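Long-range contact in periplasmic binding protein/LacI transcriptional regulator (Burkholderia multivorans, PDB 4YLE), which probably binds a simple sugar in the periplasm as the solute-binding component of an ABC transporter: residues V35-K40 against A95-P100. Residues are numbered along the deposited sequence; the frame is centred on the assembly and turned at random.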
loop_
_atom_site.group_PDB
_atom_site.type_symbol
_atom_site.label_atom_id
_atom_site.label_comp_id
_atom_site.label_asym_id
_atom_site.label_seq_id
_atom_site.Cartn_x
_atom_site.Cartn_y
_atom_site.Cartn_z
ATOM N N VAL A 35 -13.327 -13.260 11.748
ATOM C CA VAL A 35 -12.642 -12.031 11.325
ATOM C C VAL A 35 -12.617 -11.954 9.811
ATOM O O VAL A 35 -12.247 -12.921 9.151
ATOM C CB VAL A 35 -11.183 -11.981 11.845
ATOM C CG1 VAL A 35 -10.505 -10.696 11.430
ATOM C CG2 VAL A 35 -11.145 -12.111 13.373
ATOM N N ALA A 36 -12.972 -10.787 9.273
ATOM C CA ALA A 36 -12.923 -10.531 7.840
ATOM C C ALA A 36 -11.710 -9.686 7.528
ATOM O O ALA A 36 -11.506 -8.657 8.174
ATOM C CB ALA A 36 -14.188 -9.816 7.369
ATOM N N LEU A 37 -10.929 -10.129 6.543
ATOM C CA LEU A 37 -9.763 -9.358 6.009
ATOM C C LEU A 37 -10.141 -8.860 4.640
ATOM O O LEU A 37 -10.326 -9.663 3.727
ATOM C CB LEU A 37 -8.511 -10.221 5.914
ATOM C CG LEU A 37 -7.280 -9.534 5.300
ATOM C CD1 LEU A 37 -6.815 -8.365 6.137
ATOM C CD2 LEU A 37 -6.150 -10.528 5.160
ATOM N N VAL A 38 -10.253 -7.536 4.499
ATOM C CA VAL A 38 -10.736 -6.922 3.258
ATOM C C VAL A 38 -9.602 -6.137 2.626
ATOM O O VAL A 38 -9.132 -5.172 3.193
ATOM C CB VAL A 38 -11.946 -6.025 3.547
ATOM C CG1 VAL A 38 -12.396 -5.231 2.284
ATOM C CG2 VAL A 38 -13.093 -6.888 4.086
HETATM N N MSE A 39 -9.161 -6.597 1.457
HETATM C CA MSE A 39 -7.949 -6.110 0.824
HETATM C C MSE A 39 -8.274 -5.340 -0.438
HETATM O O MSE A 39 -9.419 -5.146 -0.766
HETATM C CB MSE A 39 -7.035 -7.283 0.509
HETATM C CG MSE A 39 -6.617 -8.005 1.776
HETATM SE SE MSE A 39 -5.512 -9.581 1.403
HETATM C CE MSE A 39 -6.990 -10.749 0.853
ATOM N N LYS A 40 -7.242 -4.893 -1.128
ATOM C CA LYS A 40 -7.444 -4.236 -2.406
ATOM C C LYS A 40 -7.215 -5.271 -3.491
ATOM O O LYS A 40 -7.783 -6.362 -3.451
ATOM C CB LYS A 40 -6.528 -3.022 -2.540
ATOM C CG LYS A 40 -6.868 -1.875 -1.575
ATOM C CD LYS A 40 -5.781 -0.746 -1.536
ATOM C CE LYS A 40 -4.879 -0.892 -0.289
ATOM N NZ LYS A 40 -3.491 -0.348 -0.480
ATOM N N ALA A 95 -15.108 -8.963 13.641
ATOM C CA ALA A 95 -14.136 -7.933 13.379
ATOM C C ALA A 95 -13.884 -7.846 11.891
ATOM O O ALA A 95 -14.050 -8.829 11.175
ATOM C CB ALA A 95 -12.833 -8.221 14.127
ATOM N N ILE A 96 -13.485 -6.654 11.452
ATOM C CA ILE A 96 -13.092 -6.401 10.070
ATOM C C ILE A 96 -11.747 -5.712 10.063
ATOM O O ILE A 96 -11.561 -4.701 10.736
ATOM C CB ILE A 96 -14.101 -5.505 9.330
ATOM C CG1 ILE A 96 -15.426 -6.224 9.148
ATOM C CG2 ILE A 96 -13.535 -5.111 7.957
ATOM C CD1 ILE A 96 -16.539 -5.317 8.656
ATOM N N VAL A 97 -10.815 -6.280 9.310
ATOM C CA VAL A 97 -9.487 -5.741 9.141
ATOM C C VAL A 97 -9.434 -5.242 7.705
ATOM O O VAL A 97 -9.512 -6.049 6.783
ATOM C CB VAL A 97 -8.407 -6.797 9.384
ATOM C CG1 VAL A 97 -7.043 -6.205 9.185
ATOM C CG2 VAL A 97 -8.537 -7.380 10.824
ATOM N N LEU A 98 -9.354 -3.924 7.529
ATOM C CA LEU A 98 -9.587 -3.323 6.235
ATOM C C LEU A 98 -8.348 -2.575 5.740
ATOM O O LEU A 98 -7.796 -1.752 6.477
ATOM C CB LEU A 98 -10.768 -2.355 6.320
ATOM C CG LEU A 98 -11.047 -1.494 5.082
ATOM C CD1 LEU A 98 -11.512 -2.350 3.922
ATOM C CD2 LEU A 98 -12.071 -0.408 5.440
ATOM N N ALA A 99 -7.928 -2.883 4.501
ATOM C CA ALA A 99 -6.934 -2.088 3.732
ATOM C C ALA A 99 -7.687 -1.259 2.690
ATOM O O ALA A 99 -7.994 -1.763 1.613
ATOM C CB ALA A 99 -5.908 -2.992 3.040
ATOM N N PRO A 100 -8.026 0.003 3.019
ATOM C CA PRO A 100 -9.043 0.690 2.204
ATOM C C PRO A 100 -8.527 1.198 0.862
ATOM O O PRO A 100 -7.394 1.690 0.774
ATOM C CB PRO A 100 -9.479 1.848 3.110
ATOM C CG PRO A 100 -8.361 2.080 4.026
ATOM C CD PRO A 100 -7.688 0.760 4.241
#
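Val38 and Leu98 make the tightest side-chain contact between two parallel strands, 35-39 and 95-98, with Val38 CG1 and Leu98 CD1 only 3.4 Å apart, closer than usual van der Waals packing. CG1 of Val38 is anti to its backbone N (chi1 174°); Leu98, with CG also anti to N, is turned at chi2 (67°) to bring CD1 against it, and the two side chains cross obliquely. Ala36 and Ile96 share this face. On the other, Val97 fits between two neighbours: its CG2 meets Val35 CG1 at 3.9 Å, while its CG1 meets Leu37 CD1 at 3.7 Å.

The parallel pairing is defined by four nearly straight backbone bonds: Ala36 N to Ala95 O (2.9 Å), Val97 N to Ala36 O (2.7 Å), Val38 N to Val97 O and Ala99 N to Val38 O. Lys40, where the chain turns a corner, bends at chi3 (-101°) and runs its methylenes past two carbonyls, CG lying 3.4 Å from Ala99 O and CD 3.7 Å from Pro100 O. Its NZ forms a salt bridge with Asp124 and lies close to an unidentified bound molecule, consistent with these C-terminal strand ends lining the ligand cleft, as in other periplasmic binding proteins.

Within the Rossmann-like sheet of this lobe, strand 35-39 also pairs with strand 66-72. Helix 78-90 packs on Ala36 and Val38, helix 45-60 touches Leu37 and Met39, and Ile123 of strand 119-123 meets Leu37, Val97 and Ala99.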